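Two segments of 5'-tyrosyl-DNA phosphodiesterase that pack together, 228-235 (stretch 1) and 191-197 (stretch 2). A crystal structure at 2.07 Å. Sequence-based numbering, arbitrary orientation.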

# COMPACT_ATOMS: atom_id res chain seq x y z
N LYS A 228 10.95 -10.79 2.44
CA LYS A 228 11.22 -10.26 3.77
C LYS A 228 10.22 -9.12 4.05
O LYS A 228 9.85 -8.38 3.14
CB LYS A 228 12.67 -9.76 3.84
CG LYS A 228 13.67 -10.90 4.03
CD LYS A 228 15.10 -10.48 3.77
CE LYS A 228 16.08 -11.38 4.52
NZ LYS A 228 17.49 -11.15 4.09
N PHE A 229 9.83 -8.95 5.31
CA PHE A 229 8.74 -8.04 5.67
C PHE A 229 9.07 -7.28 6.95
O PHE A 229 9.40 -7.89 7.97
CB PHE A 229 7.43 -8.83 5.84
CG PHE A 229 6.18 -7.96 5.99
CD1 PHE A 229 5.88 -7.35 7.20
CD2 PHE A 229 5.32 -7.78 4.92
CE1 PHE A 229 4.73 -6.56 7.34
CE2 PHE A 229 4.19 -7.01 5.03
CZ PHE A 229 3.88 -6.39 6.24
N THR A 230 9.02 -5.95 6.89
CA THR A 230 9.24 -5.11 8.09
C THR A 230 8.19 -4.02 8.20
O THR A 230 7.45 -3.76 7.25
CB THR A 230 10.62 -4.42 8.07
OG1 THR A 230 10.65 -3.46 7.01
CG2 THR A 230 11.75 -5.44 7.87
N LEU A 231 8.13 -3.37 9.36
CA LEU A 231 7.24 -2.22 9.53
C LEU A 231 8.10 -0.98 9.56
O LEU A 231 9.23 -1.04 10.04
CB LEU A 231 6.44 -2.34 10.83
CG LEU A 231 5.49 -3.54 10.83
CD1 LEU A 231 4.69 -3.63 12.13
CD2 LEU A 231 4.57 -3.43 9.62
N GLU A 232 7.57 0.14 9.09
CA GLU A 232 8.34 1.38 9.06
C GLU A 232 7.48 2.56 9.51
O GLU A 232 6.26 2.42 9.65
CB GLU A 232 8.89 1.63 7.66
CG GLU A 232 9.66 0.45 7.06
CD GLU A 232 11.03 0.27 7.70
OE1 GLU A 232 11.51 1.20 8.39
OE2 GLU A 232 11.64 -0.80 7.50
N GLY A 233 8.13 3.69 9.78
CA GLY A 233 7.45 4.88 10.26
C GLY A 233 6.95 4.76 11.68
O GLY A 233 5.94 5.38 12.06
N ARG A 234 7.66 3.97 12.50
CA ARG A 234 7.21 3.74 13.87
C ARG A 234 7.80 4.71 14.90
O ARG A 234 7.55 4.59 16.10
CB ARG A 234 7.48 2.30 14.29
CG ARG A 234 6.58 1.31 13.59
CD ARG A 234 6.65 -0.07 14.23
NE ARG A 234 7.89 -0.79 13.96
CZ ARG A 234 8.12 -2.04 14.32
NH1 ARG A 234 7.18 -2.72 14.97
NH2 ARG A 234 9.27 -2.63 14.03
N GLN A 235 8.57 5.67 14.43
CA GLN A 235 9.21 6.61 15.35
C GLN A 235 8.44 7.92 15.40
O GLN A 235 7.97 8.44 14.38
CB GLN A 235 10.66 6.84 14.92
CG GLN A 235 11.43 7.82 15.77
CD GLN A 235 12.86 7.97 15.30
OE1 GLN A 235 13.30 7.25 14.40
NE2 GLN A 235 13.58 8.92 15.88
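Stretch 2 (191-197) NKTKFTW

This is a small, mostly apolar contact in which a loop is laid against Leu 231 and Phe 229 of a strand, with one weak hydrogen bond and one water at its margins. It buries 282 Å² in all, both sides summed.

Stretch 1 is extended from Lys 228 to Glu 232, then turns at Gly 233, whose phi is positive. Stretch 2 opens with a 3-10 segment at Asn 191 and Lys 192 and is not paired with the strand by backbone hydrogen bonds. The two stretches run in broadly the same sense. The CA atoms of the two stretches come nearest at Leu 231 and Thr 193, 5.9 Å apart.

Leu 231 points toward stretch 2. Leu 231 CD1 lies 3.6 Å from Thr 193 CA and 3.5 Å from Phe 195 O, and Leu 231 CD2 is 4.2 Å from Thr 196 CG2. Phe 195 thus meets Leu 231 through its backbone, while its own CA-to-CB bond points away.

Thr 193 points toward the strand, with chi1 p. Thr 193 CB is 3.9 Å from Phe 229 CD1, and Thr 193 CG2 is 4.2 Å from Thr 230 CA. A water joins Thr 193 OG1 (2.9 Å) to Phe 229 O (2.8 Å).

Past the turn, Arg 234 NH1 gives a weak hydrogen bond to Lys 192 O at 3.5 Å.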

# COMPACT_ATOMS: atom_id res chain seq x y z
N ASN A 191 4.94 -12.03 14.79
CA ASN A 191 4.14 -11.16 15.66
C ASN A 191 4.70 -9.74 15.77
O ASN A 191 3.94 -8.78 15.93
CB ASN A 191 4.02 -11.77 17.07
CG ASN A 191 3.19 -13.03 17.09
OD1 ASN A 191 3.73 -14.14 17.17
ND2 ASN A 191 1.87 -12.88 17.02
N LYS A 192 6.02 -9.59 15.63
CA LYS A 192 6.64 -8.27 15.77
C LYS A 192 6.30 -7.34 14.60
O LYS A 192 6.44 -6.12 14.71
CB LYS A 192 8.16 -8.36 15.90
CG LYS A 192 8.71 -8.59 17.31
CD LYS A 192 10.24 -8.44 17.32
CE LYS A 192 10.78 -8.21 18.72
NZ LYS A 192 10.46 -9.34 19.62
N THR A 193 5.85 -7.92 13.50
CA THR A 193 5.53 -7.13 12.31
C THR A 193 4.08 -7.29 11.90
O THR A 193 3.72 -7.02 10.76
CB THR A 193 6.38 -7.55 11.11
OG1 THR A 193 6.19 -8.95 10.86
CG2 THR A 193 7.86 -7.26 11.37
N LYS A 194 3.23 -7.75 12.82
CA LYS A 194 1.87 -8.12 12.44
C LYS A 194 0.90 -6.94 12.29
O LYS A 194 0.28 -6.78 11.25
CB LYS A 194 1.30 -9.12 13.44
CG LYS A 194 -0.10 -9.61 13.10
CD LYS A 194 -0.48 -10.77 14.01
CE LYS A 194 -1.83 -11.38 13.63
NZ LYS A 194 -2.17 -12.52 14.52
N PHE A 195 0.76 -6.13 13.33
CA PHE A 195 -0.27 -5.10 13.32
C PHE A 195 0.22 -3.81 12.67
O PHE A 195 1.31 -3.31 12.99
CB PHE A 195 -0.79 -4.87 14.73
CG PHE A 195 -1.35 -6.11 15.36
CD1 PHE A 195 -2.61 -6.57 15.01
CD2 PHE A 195 -0.59 -6.84 16.27
CE1 PHE A 195 -3.12 -7.73 15.58
CE2 PHE A 195 -1.09 -8.00 16.84
CZ PHE A 195 -2.36 -8.44 16.49
N THR A 196 -0.57 -3.27 11.75
CA THR A 196 -0.15 -2.11 11.00
C THR A 196 -0.93 -0.89 11.47
O THR A 196 -0.57 0.24 11.15
CB THR A 196 -0.35 -2.31 9.48
OG1 THR A 196 -1.75 -2.42 9.20
CG2 THR A 196 0.37 -3.58 9.01
N TRP A 197 -1.98 -1.14 12.24
CA TRP A 197 -2.78 -0.09 12.83
C TRP A 197 -2.99 -0.48 14.28
O TRP A 197 -3.73 -1.42 14.58
CB TRP A 197 -4.12 0.02 12.11
CG TRP A 197 -4.92 1.20 12.51
CD1 TRP A 197 -4.74 2.50 12.10
CD2 TRP A 197 -6.07 1.21 13.36
NE1 TRP A 197 -5.70 3.31 12.66
CE2 TRP A 197 -6.53 2.54 13.44
CE3 TRP A 197 -6.76 0.22 14.07
CZ2 TRP A 197 -7.64 2.91 14.20
CZ3 TRP A 197 -7.86 0.58 14.82
CH2 TRP A 197 -8.29 1.92 14.88
O HOH W 1 8.28 -10.13 9.19